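PDB 4D7Q: ralf, proline/betaine transporter from Legionella pneumophila, which probably acts through its Sec7 domain as a guanine nucleotide exchange factor, here fused to the capping domain of the Rickettsia relative. Local coordinates for residues Y209-I214 with F326-T331; Q281-S286 with K296-I301; S205-Q210 with S332-Y337; N237-L242 with A320-S325. The protein carries 2 engineered substitutions. All coordinates share one frame; numbering follows the deposited sequence.

Contact 1 of 4, residues Y209-I214 with F326-T331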
loop_
_atom_site.group_PDB
_atom_site.type_symbol
_atom_site.label_atom_id
_atom_site.label_comp_id
_atom_site.label_asym_id
_atom_site.label_seq_id
_atom_site.Cartn_x
_atom_site.Cartn_y
_atom_site.Cartn_z
ATOM N N TYR A 209 -12.704 -5.551 2.875
ATOM C CA TYR A 209 -12.751 -6.896 3.446
ATOM C C TYR A 209 -11.443 -7.630 3.244
ATOM O O TYR A 209 -10.885 -7.624 2.138
ATOM C CB TYR A 209 -13.879 -7.694 2.811
ATOM C CG TYR A 209 -15.223 -7.007 2.851
ATOM C CD1 TYR A 209 -15.987 -6.993 4.018
ATOM C CD2 TYR A 209 -15.779 -6.454 1.695
ATOM C CE1 TYR A 209 -17.256 -6.413 4.041
ATOM C CE2 TYR A 209 -17.039 -5.864 1.710
ATOM C CZ TYR A 209 -17.785 -5.866 2.878
ATOM O OH TYR A 209 -19.030 -5.282 2.867
ATOM N N GLN A 210 -10.942 -8.235 4.319
ATOM C CA GLN A 210 -9.665 -8.941 4.276
ATOM C C GLN A 210 -9.817 -10.326 4.852
ATOM O O GLN A 210 -10.489 -10.505 5.858
ATOM C CB GLN A 210 -8.572 -8.162 5.023
ATOM C CG GLN A 210 -7.147 -8.741 4.846
ATOM C CD GLN A 210 -6.078 -7.826 5.388
ATOM O OE1 GLN A 210 -6.163 -6.609 5.283
ATOM N NE2 GLN A 210 -5.017 -8.394 5.934
ATOM N N ILE A 211 -9.208 -11.308 4.185
ATOM C CA ILE A 211 -9.197 -12.693 4.637
ATOM C C ILE A 211 -7.738 -13.135 4.694
ATOM O O ILE A 211 -7.101 -13.321 3.645
ATOM C CB ILE A 211 -10.084 -13.665 3.814
ATOM C CG1 ILE A 211 -11.467 -13.054 3.429
ATOM C CG2 ILE A 211 -10.227 -14.994 4.592
ATOM C CD1 ILE A 211 -12.401 -13.996 2.543
ATOM N N ASN A 212 -7.200 -13.258 5.924
ATOM C CA ASN A 212 -5.822 -13.696 6.134
ATOM C C ASN A 212 -5.767 -15.194 6.227
ATOM O O ASN A 212 -6.782 -15.815 6.513
ATOM C CB ASN A 212 -5.269 -13.148 7.441
ATOM C CG ASN A 212 -5.043 -11.682 7.435
ATOM O OD1 ASN A 212 -4.788 -11.072 6.390
ATOM N ND2 ASN A 212 -5.070 -11.106 8.621
ATOM N N ASN A 213 -4.568 -15.768 6.030
ATOM C CA ASN A 213 -4.284 -17.202 6.165
ATOM C C ASN A 213 -5.231 -18.055 5.324
ATOM O O ASN A 213 -5.678 -19.121 5.764
ATOM C CB ASN A 213 -4.274 -17.627 7.665
ATOM C CG ASN A 213 -3.502 -16.676 8.565
ATOM O OD1 ASN A 213 -2.299 -16.471 8.415
ATOM N ND2 ASN A 213 -4.186 -16.045 9.504
ATOM N N ILE A 214 -5.552 -17.563 4.112
ATOM C CA ILE A 214 -6.453 -18.255 3.188
ATOM C C ILE A 214 -5.651 -19.312 2.427
ATOM O O ILE A 214 -4.463 -19.099 2.175
ATOM C CB ILE A 214 -7.223 -17.252 2.264
ATOM C CG1 ILE A 214 -8.549 -17.862 1.732
ATOM C CG2 ILE A 214 -6.338 -16.642 1.140
ATOM C CD1 ILE A 214 -9.594 -16.853 1.184
ATOM N N PHE A 326 -16.452 -16.670 -0.423
ATOM C CA PHE A 326 -15.314 -17.458 0.020
ATOM C C PHE A 326 -15.774 -18.244 1.236
ATOM O O PHE A 326 -16.582 -17.741 2.018
ATOM C CB PHE A 326 -14.075 -16.569 0.305
ATOM C CG PHE A 326 -13.431 -16.037 -0.967
ATOM C CD1 PHE A 326 -12.465 -16.779 -1.642
ATOM C CD2 PHE A 326 -13.834 -14.824 -1.519
ATOM C CE1 PHE A 326 -11.898 -16.309 -2.833
ATOM C CE2 PHE A 326 -13.271 -14.354 -2.721
ATOM C CZ PHE A 326 -12.301 -15.095 -3.364
ATOM N N GLU A 327 -15.344 -19.504 1.355
ATOM C CA GLU A 327 -15.736 -20.357 2.487
ATOM C C GLU A 327 -15.246 -19.801 3.817
ATOM O O GLU A 327 -15.966 -19.871 4.810
ATOM C CB GLU A 327 -15.201 -21.778 2.301
ATOM C CG GLU A 327 -15.981 -22.600 1.293
ATOM C CD GLU A 327 -15.531 -24.044 1.192
ATOM O OE1 GLU A 327 -14.381 -24.344 1.583
ATOM O OE2 GLU A 327 -16.331 -24.878 0.707
ATOM N N THR A 328 -14.039 -19.229 3.825
ATOM C CA THR A 328 -13.425 -18.642 5.018
ATOM C C THR A 328 -14.128 -17.356 5.416
ATOM O O THR A 328 -14.321 -16.456 4.578
ATOM C CB THR A 328 -11.934 -18.374 4.787
ATOM O OG1 THR A 328 -11.352 -19.448 4.044
ATOM C CG2 THR A 328 -11.167 -18.150 6.091
ATOM N N LYS A 329 -14.491 -17.247 6.703
ATOM C CA LYS A 329 -15.079 -15.999 7.182
ATOM C C LYS A 329 -13.989 -14.897 7.157
ATOM O O LYS A 329 -12.790 -15.194 7.250
ATOM C CB LYS A 329 -15.766 -16.149 8.560
ATOM C CG LYS A 329 -14.830 -16.341 9.748
ATOM C CD LYS A 329 -15.577 -16.225 11.083
ATOM C CE LYS A 329 -14.677 -16.518 12.265
ATOM N NZ LYS A 329 -15.400 -16.404 13.562
ATOM N N VAL A 330 -14.404 -13.663 6.977
ATOM C CA VAL A 330 -13.540 -12.501 6.902
ATOM C C VAL A 330 -12.778 -12.278 8.230
ATOM O O VAL A 330 -13.364 -12.425 9.268
ATOM C CB VAL A 330 -14.415 -11.299 6.445
ATOM C CG1 VAL A 330 -15.372 -10.863 7.512
ATOM C CG2 VAL A 330 -13.630 -10.134 5.984
ATOM N N THR A 331 -11.488 -11.938 8.196
ATOM C CA THR A 331 -10.666 -11.718 9.379
ATOM C C THR A 331 -10.792 -10.282 9.874
ATOM O O THR A 331 -10.569 -9.998 11.050
ATOM C CB THR A 331 -9.183 -12.027 9.101
ATOM O OG1 THR A 331 -8.422 -11.847 10.302
ATOM C CG2 THR A 331 -8.641 -11.107 8.019
HETATM O O HOH W 1 -5.365 -13.034 10.861
#
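Ile-211 packs against the connection 326-331 in the Rickettsia-derived capping domain of this fusion, an example of how a loop without regular structure can follow a strand closely. The tight part is mostly apolar. Ile-211 CG2, anti to the backbone N, meets Thr-328 CG2 methyl to methyl at 3.6 Å, and Ile-211 CD1 reaches Phe-326 CB at 3.8 Å. Ile-214 crosses the Phe-326 side chain at about a right angle, with Ile-214 CD1 4.0 Å from Phe-326 CD1. Val-330 CG2 sits at the edge of the Tyr-209 ring. One backbone bond joins the segments, from Thr-331 N to Gln-210 O at 2.9 Å. Thr-331 CG2, between its backbone N and carbonyl carbon, also comes within 2.9 Å of Gln-210 O. The same methyl lies 3.3 Å from Asn-212 N, a buried amide with no partner in the model.

The open side is polar. Asn-212 ND2 donates to water 1 at 3.0 Å. Thr-331 OG1, anti to its backbone N (chi1 -178°), binds that water weakly. Gln-210 NE2 fixes the Asn-212 amide, bonding OD1 at 2.7 Å on a lone pair and almost straight (171°).

Around this, strand 297-303 pairs with 208-214, helix 220-230 lies against Ile-214 and Phe-326, and Tyr-209 rests on helix 313-325 while its OH bonds Leu-344 O of helix 341-351.

Contact 2 of 4, residues Q281-S286 with K296-I301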
loop_
_atom_site.group_PDB
_atom_site.type_symbol
_atom_site.label_atom_id
_atom_site.label_comp_id
_atom_site.label_asym_id
_atom_site.label_seq_id
_atom_site.Cartn_x
_atom_site.Cartn_y
_atom_site.Cartn_z
ATOM N N GLN A 281 -7.757 -8.342 -4.491
ATOM C CA GLN A 281 -6.289 -8.321 -4.503
ATOM C C GLN A 281 -5.833 -9.641 -3.910
ATOM O O GLN A 281 -6.240 -9.981 -2.798
ATOM C CB GLN A 281 -5.734 -7.172 -3.695
ATOM C CG GLN A 281 -6.081 -5.787 -4.243
ATOM C CD GLN A 281 -5.611 -4.760 -3.253
ATOM O OE1 GLN A 281 -4.453 -4.760 -2.839
ATOM N NE2 GLN A 281 -6.512 -3.914 -2.793
ATOM N N VAL A 282 -5.052 -10.411 -4.696
ATOM C CA VAL A 282 -4.529 -11.745 -4.366
ATOM C C VAL A 282 -3.029 -11.650 -4.007
ATOM O O VAL A 282 -2.223 -11.171 -4.811
ATOM C CB VAL A 282 -4.766 -12.786 -5.509
ATOM C CG1 VAL A 282 -4.135 -14.155 -5.162
ATOM C CG2 VAL A 282 -6.265 -12.949 -5.823
ATOM N N TYR A 283 -2.681 -12.180 -2.827
ATOM C CA TYR A 283 -1.324 -12.253 -2.283
ATOM C C TYR A 283 -0.991 -13.646 -1.892
ATOM O O TYR A 283 -1.757 -14.294 -1.177
ATOM C CB TYR A 283 -1.173 -11.378 -1.032
ATOM C CG TYR A 283 -1.406 -9.914 -1.299
ATOM C CD1 TYR A 283 -2.699 -9.388 -1.342
ATOM C CD2 TYR A 283 -0.340 -9.052 -1.534
ATOM C CE1 TYR A 283 -2.920 -8.048 -1.636
ATOM C CE2 TYR A 283 -0.550 -7.702 -1.780
ATOM C CZ TYR A 283 -1.841 -7.203 -1.818
ATOM O OH TYR A 283 -2.046 -5.881 -2.103
ATOM N N LYS A 284 0.156 -14.117 -2.335
ATOM C CA LYS A 284 0.630 -15.450 -1.965
ATOM C C LYS A 284 2.137 -15.341 -1.649
ATOM O O LYS A 284 2.829 -14.578 -2.349
ATOM C CB LYS A 284 0.380 -16.477 -3.090
ATOM C CG LYS A 284 -1.104 -16.774 -3.375
ATOM C CD LYS A 284 -1.326 -18.092 -4.114
ATOM C CE LYS A 284 -0.788 -18.074 -5.525
ATOM N NZ LYS A 284 -0.543 -19.450 -6.037
ATOM N N PRO A 285 2.641 -16.051 -0.603
ATOM C CA PRO A 285 4.095 -16.015 -0.300
ATOM C C PRO A 285 4.961 -16.166 -1.545
ATOM O O PRO A 285 4.732 -17.044 -2.375
ATOM C CB PRO A 285 4.287 -17.189 0.680
ATOM C CG PRO A 285 2.987 -17.255 1.381
ATOM C CD PRO A 285 1.943 -16.974 0.321
ATOM N N SER A 286 5.900 -15.251 -1.691
ATOM C CA SER A 286 6.767 -15.195 -2.829
ATOM C C SER A 286 8.239 -15.097 -2.408
ATOM O O SER A 286 8.537 -14.994 -1.273
ATOM C CB SER A 286 6.380 -13.999 -3.691
ATOM O OG SER A 286 5.119 -14.169 -4.241
ATOM N N LYS A 296 1.892 -16.433 5.171
ATOM C CA LYS A 296 0.607 -16.910 4.638
ATOM C C LYS A 296 0.007 -16.047 3.544
ATOM O O LYS A 296 0.414 -14.908 3.345
ATOM C CB LYS A 296 -0.412 -17.121 5.781
ATOM C CG LYS A 296 0.083 -18.017 6.934
ATOM C CD LYS A 296 0.051 -19.525 6.631
ATOM C CE LYS A 296 0.417 -20.371 7.836
ATOM N NZ LYS A 296 1.867 -20.280 8.191
ATOM N N SER A 297 -0.956 -16.613 2.824
ATOM C CA SER A 297 -1.679 -15.947 1.750
ATOM C C SER A 297 -2.788 -15.069 2.335
ATOM O O SER A 297 -3.224 -15.273 3.471
ATOM C CB SER A 297 -2.285 -16.979 0.811
ATOM O OG SER A 297 -1.290 -17.561 -0.016
ATOM N N LYS A 298 -3.216 -14.070 1.556
ATOM C CA LYS A 298 -4.296 -13.173 1.928
ATOM C C LYS A 298 -4.994 -12.616 0.683
ATOM O O LYS A 298 -4.409 -12.550 -0.412
ATOM C CB LYS A 298 -3.803 -12.040 2.890
ATOM C CG LYS A 298 -3.291 -10.778 2.178
ATOM C CD LYS A 298 -2.909 -9.641 3.116
ATOM C CE LYS A 298 -2.027 -8.663 2.347
ATOM N NZ LYS A 298 -1.620 -7.519 3.198
ATOM N N ILE A 299 -6.268 -12.254 0.861
ATOM C CA ILE A 299 -7.084 -11.607 -0.152
ATOM C C ILE A 299 -7.714 -10.351 0.430
ATOM O O ILE A 299 -8.110 -10.339 1.603
ATOM C CB ILE A 299 -8.099 -12.524 -0.899
ATOM C CG1 ILE A 299 -9.121 -13.160 0.054
ATOM C CG2 ILE A 299 -7.390 -13.569 -1.795
ATOM C CD1 ILE A 299 -10.438 -13.607 -0.667
ATOM N N ILE A 300 -7.769 -9.291 -0.382
ATOM C CA ILE A 300 -8.389 -8.018 -0.009
ATOM C C ILE A 300 -9.479 -7.706 -1.047
ATOM O O ILE A 300 -9.185 -7.580 -2.248
ATOM C CB ILE A 300 -7.361 -6.860 0.162
ATOM C CG1 ILE A 300 -6.335 -7.175 1.314
ATOM C CG2 ILE A 300 -8.087 -5.512 0.418
ATOM C CD1 ILE A 300 -5.051 -6.280 1.319
ATOM N N ILE A 301 -10.737 -7.560 -0.571
ATOM C CA ILE A 301 -11.887 -7.264 -1.433
ATOM C C ILE A 301 -12.418 -5.859 -1.186
ATOM O O ILE A 301 -12.732 -5.497 -0.053
ATOM C CB ILE A 301 -13.004 -8.352 -1.346
ATOM C CG1 ILE A 301 -12.428 -9.772 -1.545
ATOM C CG2 ILE A 301 -14.164 -8.077 -2.339
ATOM C CD1 ILE A 301 -12.376 -10.522 -0.309
HETATM O O HOH W 2 -9.238 -4.732 -3.202
#
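The Tyr-283 ring carries the aliphatic end of Lys-298 over one face and has Gln-281 OE1 and Lys-298 O at its edge, in plane. The setting is an antiparallel pair of strands consecutive in the sheet of the capping domain, 277-283 and 297-303, whose connection contains the short helix 290-293. Lys-298 runs beside the tyrosine, both side chains pointing the same way. Its CE makes a CH-pi contact 3.9 Å from the centroid of the Tyr-283 ring, and Lys-298 NZ stands 4.9 Å from that centroid, only 2° off the normal, a cation-pi geometry. The chain, extended beyond CG, places the ammonium above the ring centre, where NZ also bonds Gly-108 O, its strongest polar partner. The ring of Tyr-264 also meets Tyr-283, the planes inclined at about 35°.

The hydroxyl is held twice: Tyr-283 OH donates to Gln-281 OE1 at 2.8 Å and also bonds Ala-110 N. Ala-110 and Gly-108 belong to the Legionella-derived Sec7 part, and these links therefore cross between the fused proteins. On the same face of the sheet, Ile-300 CD1 lies 4.0 Å from Tyr-283 CE1; on the opposite face Val-282 packs on Ile-299. Four backbone bonds join Gln-281 to Ile-300 and Tyr-283 to Lys-298 as hydrogen-bonded pairs, and past the strand end Pro-285 CD rests 3.3 Å from Ser-297 OG. At the Gln-281 end one water bridges the segments, accepting from Gln-281 NE2 at 2.9 Å and donating to Ile-300 O at 3.0 Å.

Contact 3 of 4, residues S205-Q210 with S332-Y337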
loop_
_atom_site.group_PDB
_atom_site.type_symbol
_atom_site.label_atom_id
_atom_site.label_comp_id
_atom_site.label_asym_id
_atom_site.label_seq_id
_atom_site.Cartn_x
_atom_site.Cartn_y
_atom_site.Cartn_z
ATOM N N SER A 205 -4.733 -4.269 9.139
ATOM C CA SER A 205 -5.714 -4.625 8.134
ATOM C C SER A 205 -5.833 -3.490 7.141
ATOM O O SER A 205 -5.573 -2.328 7.479
ATOM C CB SER A 205 -7.063 -4.893 8.795
ATOM O OG SER A 205 -7.655 -3.673 9.210
ATOM N N SER A 206 -6.229 -3.826 5.919
ATOM C CA SER A 206 -6.400 -2.859 4.842
ATOM C C SER A 206 -7.893 -2.472 4.668
ATOM O O SER A 206 -8.756 -3.260 5.080
ATOM C CB SER A 206 -5.845 -3.442 3.543
ATOM O OG SER A 206 -4.431 -3.549 3.609
ATOM N N PRO A 207 -8.208 -1.285 4.050
ATOM C CA PRO A 207 -9.618 -0.917 3.808
ATOM C C PRO A 207 -10.394 -1.994 3.054
ATOM O O PRO A 207 -9.858 -2.642 2.140
ATOM C CB PRO A 207 -9.505 0.353 2.944
ATOM C CG PRO A 207 -8.187 0.932 3.298
ATOM C CD PRO A 207 -7.300 -0.251 3.508
ATOM N N GLY A 208 -11.651 -2.162 3.441
ATOM C CA GLY A 208 -12.539 -3.143 2.842
ATOM C C GLY A 208 -12.528 -4.447 3.604
ATOM O O GLY A 208 -12.354 -4.460 4.824
ATOM N N TYR A 209 -12.704 -5.551 2.875
ATOM C CA TYR A 209 -12.751 -6.896 3.446
ATOM C C TYR A 209 -11.443 -7.630 3.244
ATOM O O TYR A 209 -10.885 -7.624 2.138
ATOM C CB TYR A 209 -13.879 -7.694 2.811
ATOM C CG TYR A 209 -15.223 -7.007 2.851
ATOM C CD1 TYR A 209 -15.987 -6.993 4.018
ATOM C CD2 TYR A 209 -15.779 -6.454 1.695
ATOM C CE1 TYR A 209 -17.256 -6.413 4.041
ATOM C CE2 TYR A 209 -17.039 -5.864 1.710
ATOM C CZ TYR A 209 -17.785 -5.866 2.878
ATOM O OH TYR A 209 -19.030 -5.282 2.867
ATOM N N GLN A 210 -10.942 -8.235 4.319
ATOM C CA GLN A 210 -9.665 -8.941 4.276
ATOM C C GLN A 210 -9.817 -10.326 4.852
ATOM O O GLN A 210 -10.489 -10.505 5.858
ATOM C CB GLN A 210 -8.572 -8.162 5.023
ATOM C CG GLN A 210 -7.147 -8.741 4.846
ATOM C CD GLN A 210 -6.078 -7.826 5.388
ATOM O OE1 GLN A 210 -6.163 -6.609 5.283
ATOM N NE2 GLN A 210 -5.017 -8.394 5.934
ATOM N N SER A 332 -11.153 -9.379 8.967
ATOM C CA SER A 332 -11.315 -7.971 9.311
ATOM C C SER A 332 -12.156 -7.255 8.275
ATOM O O SER A 332 -12.119 -7.588 7.090
ATOM C CB SER A 332 -9.962 -7.272 9.441
ATOM O OG SER A 332 -9.361 -7.134 8.165
ATOM N N ILE A 333 -12.911 -6.268 8.745
ATOM C CA ILE A 333 -13.733 -5.378 7.937
ATOM C C ILE A 333 -13.235 -3.998 8.294
ATOM O O ILE A 333 -13.180 -3.674 9.481
ATOM C CB ILE A 333 -15.251 -5.542 8.214
ATOM C CG1 ILE A 333 -15.699 -7.027 7.989
ATOM C CG2 ILE A 333 -16.027 -4.548 7.324
ATOM C CD1 ILE A 333 -17.229 -7.370 8.156
ATOM N N LYS A 334 -12.812 -3.202 7.293
ATOM C CA LYS A 334 -12.291 -1.868 7.569
ATOM C C LYS A 334 -12.966 -0.846 6.694
ATOM O O LYS A 334 -13.252 -1.155 5.539
ATOM C CB LYS A 334 -10.762 -1.839 7.369
ATOM C CG LYS A 334 -10.062 -0.622 7.960
ATOM C CD LYS A 334 -8.566 -0.743 7.784
ATOM C CE LYS A 334 -7.815 0.206 8.670
ATOM N NZ LYS A 334 -6.348 0.026 8.520
ATOM N N ALA A 335 -13.217 0.376 7.226
ATOM C CA ALA A 335 -13.840 1.452 6.435
ATOM C C ALA A 335 -13.037 1.731 5.175
ATOM O O ALA A 335 -11.815 1.597 5.180
ATOM C CB ALA A 335 -13.929 2.738 7.257
ATOM N N THR A 336 -13.719 2.070 4.092
ATOM C CA THR A 336 -13.033 2.505 2.875
ATOM C C THR A 336 -13.063 4.035 2.967
ATOM O O THR A 336 -13.646 4.567 3.910
ATOM C CB THR A 336 -13.666 1.966 1.583
ATOM O OG1 THR A 336 -14.916 2.611 1.347
ATOM C CG2 THR A 336 -13.794 0.461 1.561
ATOM N N TYR A 337 -12.467 4.743 2.003
ATOM C CA TYR A 337 -12.480 6.204 2.017
ATOM C C TYR A 337 -13.936 6.756 1.956
ATOM O O TYR A 337 -14.231 7.814 2.522
ATOM C CB TYR A 337 -11.674 6.718 0.819
ATOM C CG TYR A 337 -11.441 8.213 0.835
ATOM C CD1 TYR A 337 -10.551 8.790 1.737
ATOM C CD2 TYR A 337 -12.076 9.048 -0.085
ATOM C CE1 TYR A 337 -10.311 10.162 1.738
ATOM C CE2 TYR A 337 -11.804 10.415 -0.126
ATOM C CZ TYR A 337 -10.912 10.966 0.784
ATOM O OH TYR A 337 -10.685 12.320 0.822
HETATM O O HOH W 3 -5.390 -2.060 10.931
HETATM O O HOH W 4 -10.113 -5.268 6.373
#
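Gly-208 and Lys-334 exchange a pair of backbone hydrogen bonds that begins the antiparallel pairing of strands 208-214 and 332-334, the latter an outermost strand of the capping-domain sheet. Lys-334 N donates to Gly-208 O at 2.8 Å; in return Gly-208 N approaches Lys-334 O from above its carbonyl plane, 38° out of it. At the glycine's phi of 94° and psi of -147°, a CB would be jammed against the carbonyl O of Pro-207, reason enough for glycine. Next along, Gln-210 N donates to Ser-332 O at 3.1 Å, whereas the return bond from Ser-332 N is weak.

Polar side chains and water reinforce one face. The Lys-334 chain is fully extended, CG anti to the backbone N, and NZ donates to Ser-205 O at 2.7 Å while also forming a salt bridge with Glu-62 of the fused Sec7 part. Within its own segment Gln-210 OE1 accepts Ser-206 N at 2.9 Å, its NE2 being held by Asn-212 OD1. A water lies 2.7 Å from Ser-332 OG, close also to Ser-206 O and Gly-208 O, and Ser-332 OG nestles against the CB atoms of Ser-205 and Gln-210.

Apolar packing serves the other face: Tyr-209 and Ile-333 lie side by side, with Tyr-209 CE1 4.0 Å from Ile-333 CG2.

Side-chain carbons also rest on backbone polar atoms: Pro-207 CB on Ala-335 O at 3.4 Å, Thr-336 CG2 on Gly-208 N at 3.9 Å.

Helix 341-351 packs on Ile-333 and Thr-336, helix 313-325 on Tyr-209, and strand 297-303 flanks 208-214 as its other neighbour.

Contact 4 of 4, residues N237-L242 with A320-S325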
loop_
_atom_site.group_PDB
_atom_site.type_symbol
_atom_site.label_atom_id
_atom_site.label_comp_id
_atom_site.label_asym_id
_atom_site.label_seq_id
_atom_site.Cartn_x
_atom_site.Cartn_y
_atom_site.Cartn_z
ATOM N N ASN A 237 -17.035 -17.367 -13.057
ATOM C CA ASN A 237 -17.874 -17.092 -11.899
ATOM C C ASN A 237 -17.996 -18.374 -11.054
ATOM O O ASN A 237 -18.811 -19.248 -11.329
ATOM C CB ASN A 237 -19.229 -16.518 -12.320
ATOM C CG ASN A 237 -20.197 -16.217 -11.189
ATOM O OD1 ASN A 237 -19.899 -16.373 -10.003
ATOM N ND2 ASN A 237 -21.390 -15.765 -11.532
ATOM N N ILE A 238 -17.132 -18.490 -10.046
ATOM C CA ILE A 238 -17.082 -19.635 -9.120
ATOM C C ILE A 238 -17.610 -19.217 -7.729
ATOM O O ILE A 238 -17.417 -19.924 -6.743
ATOM C CB ILE A 238 -15.612 -20.189 -9.076
ATOM C CG1 ILE A 238 -14.563 -19.045 -8.986
ATOM C CG2 ILE A 238 -15.327 -21.038 -10.327
ATOM C CD1 ILE A 238 -14.023 -18.724 -7.643
ATOM N N PHE A 239 -18.265 -18.055 -7.670
ATOM C CA PHE A 239 -18.763 -17.431 -6.449
ATOM C C PHE A 239 -20.177 -17.903 -6.085
ATOM O O PHE A 239 -21.131 -17.560 -6.794
ATOM C CB PHE A 239 -18.646 -15.891 -6.570
ATOM C CG PHE A 239 -17.244 -15.454 -6.943
ATOM C CD1 PHE A 239 -16.227 -15.435 -5.993
ATOM C CD2 PHE A 239 -16.933 -15.108 -8.253
ATOM C CE1 PHE A 239 -14.922 -15.058 -6.347
ATOM C CE2 PHE A 239 -15.629 -14.740 -8.609
ATOM C CZ PHE A 239 -14.629 -14.721 -7.652
ATOM N N PRO A 240 -20.329 -18.721 -5.001
ATOM C CA PRO A 240 -21.664 -19.249 -4.653
ATOM C C PRO A 240 -22.787 -18.230 -4.429
ATOM O O PRO A 240 -23.929 -18.570 -4.678
ATOM C CB PRO A 240 -21.398 -20.118 -3.412
ATOM C CG PRO A 240 -19.954 -20.454 -3.478
ATOM C CD PRO A 240 -19.290 -19.274 -4.102
ATOM N N LYS A 241 -22.478 -16.988 -3.995
ATOM C CA LYS A 241 -23.509 -15.960 -3.769
ATOM C C LYS A 241 -23.859 -15.208 -5.054
ATOM O O LYS A 241 -24.763 -14.367 -5.051
ATOM C CB LYS A 241 -23.091 -14.969 -2.660
ATOM C CG LYS A 241 -22.695 -15.610 -1.328
ATOM C CD LYS A 241 -23.873 -16.240 -0.587
ATOM C CE LYS A 241 -23.471 -16.661 0.806
ATOM N NZ LYS A 241 -24.233 -17.856 1.266
ATOM N N LEU A 242 -23.152 -15.534 -6.116
ATOM C CA LEU A 242 -23.320 -14.884 -7.389
ATOM C C LEU A 242 -23.670 -15.828 -8.554
ATOM O O LEU A 242 -23.515 -15.483 -9.700
ATOM C CB LEU A 242 -22.073 -14.055 -7.697
ATOM C CG LEU A 242 -21.795 -12.857 -6.794
ATOM C CD1 LEU A 242 -20.420 -12.289 -7.059
ATOM C CD2 LEU A 242 -22.834 -11.767 -6.959
ATOM N N ALA A 320 -19.328 -7.198 -0.919
ATOM C CA ALA A 320 -19.801 -8.072 0.169
ATOM C C ALA A 320 -20.218 -9.466 -0.328
ATOM O O ALA A 320 -19.951 -10.439 0.374
ATOM C CB ALA A 320 -20.938 -7.423 0.942
ATOM N N GLN A 321 -20.855 -9.566 -1.533
ATOM C CA GLN A 321 -21.282 -10.858 -2.143
ATOM C C GLN A 321 -20.077 -11.729 -2.477
ATOM O O GLN A 321 -20.085 -12.934 -2.213
ATOM C CB GLN A 321 -22.123 -10.638 -3.420
ATOM C CG GLN A 321 -23.504 -10.061 -3.136
ATOM C CD GLN A 321 -24.268 -9.666 -4.375
ATOM O OE1 GLN A 321 -23.814 -8.873 -5.197
ATOM N NE2 GLN A 321 -25.471 -10.176 -4.505
ATOM N N ILE A 322 -19.049 -11.111 -3.075
ATOM C CA ILE A 322 -17.790 -11.769 -3.445
ATOM C C ILE A 322 -17.129 -12.280 -2.172
ATOM O O ILE A 322 -16.738 -13.452 -2.122
ATOM C CB ILE A 322 -16.864 -10.791 -4.215
ATOM C CG1 ILE A 322 -17.434 -10.506 -5.634
ATOM C CG2 ILE A 322 -15.398 -11.337 -4.277
ATOM C CD1 ILE A 322 -16.851 -9.243 -6.344
ATOM N N THR A 323 -17.036 -11.404 -1.136
ATOM C CA THR A 323 -16.414 -11.768 0.140
ATOM C C THR A 323 -17.124 -12.933 0.811
ATOM O O THR A 323 -16.467 -13.875 1.246
ATOM C CB THR A 323 -16.280 -10.564 1.080
ATOM O OG1 THR A 323 -15.703 -9.464 0.381
ATOM C CG2 THR A 323 -15.402 -10.879 2.248
ATOM N N ALA A 324 -18.469 -12.887 0.860
ATOM C CA ALA A 324 -19.274 -13.939 1.494
ATOM C C ALA A 324 -19.247 -15.258 0.712
ATOM O O ALA A 324 -19.589 -16.296 1.270
ATOM C CB ALA A 324 -20.700 -13.457 1.703
ATOM N N SER A 325 -18.794 -15.216 -0.559
ATOM C CA SER A 325 -18.662 -16.371 -1.445
ATOM C C SER A 325 -17.465 -17.242 -1.075
ATOM O O SER A 325 -17.450 -18.424 -1.408
ATOM C CB SER A 325 -18.566 -15.927 -2.900
ATOM O OG SER A 325 -19.817 -15.467 -3.379
#
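Leu-242 lays its CD2 methyl against the side-chain amide of Gln-321, 3.6 Å from Gln-321 CD, the two side chains crossing at about a right angle. Its other methyl, Leu-242 CD1, meets Ile-322 CG1 at 3.8 Å, so the leucine spans two successive residues of the helix.

Ser-325 supplies the polar centre. Its OG, anti to the carbonyl carbon (chi1 -73°), receives Lys-241 N at 3.1 Å and donates to Gln-321 O at 2.8 Å, one turn back. A single hydroxyl thus ties the loop backbone to helix 313-325. Ser-325 CB also lies at the edge of the Phe-239 ring, in plane and 3.9 Å from Phe-239 CD1, while Ile-238 CD1 leans on one face of that ring. Pro-240 CD touches Ser-325 O at 3.4 Å. Within the loop, Asn-237 ND2 donates to Leu-242 O at 2.8 Å, bracing its two ends, and Leu-242 N bonds Phe-239 O.

All of this is plain packing inside the capping domain. The loop follows helix 220-230, which Ile-238 and Phe-239 touch; strand 277-283 touches Phe-239 and Ile-322, and helix 341-351 packs on Gln-321 and Ala-324.

All four contacts lie within the capping domain, illustrating how chemistry follows position in a fold. Contacts 1, 2 and 3 share one antiparallel sheet: strand 208-214 serves both 1 and 3, and meets contact 2 through its neighbour 297-303. Contact 4 instead sets a loop against a helix; it is the most buried of the four, though lysine and proline remain exposed at its rim. Regular backbone pairing dominates contacts 2 and 3, where lysines also reach the fused Sec7 part, whereas contacts 1 and 4 each have a single cross-segment hydrogen bond and otherwise rely largely on side-chain packing, in contact 4 around the Ser-325 hydroxyl. Phe-326 and Phe-239 touch, joining contacts 1 and 4.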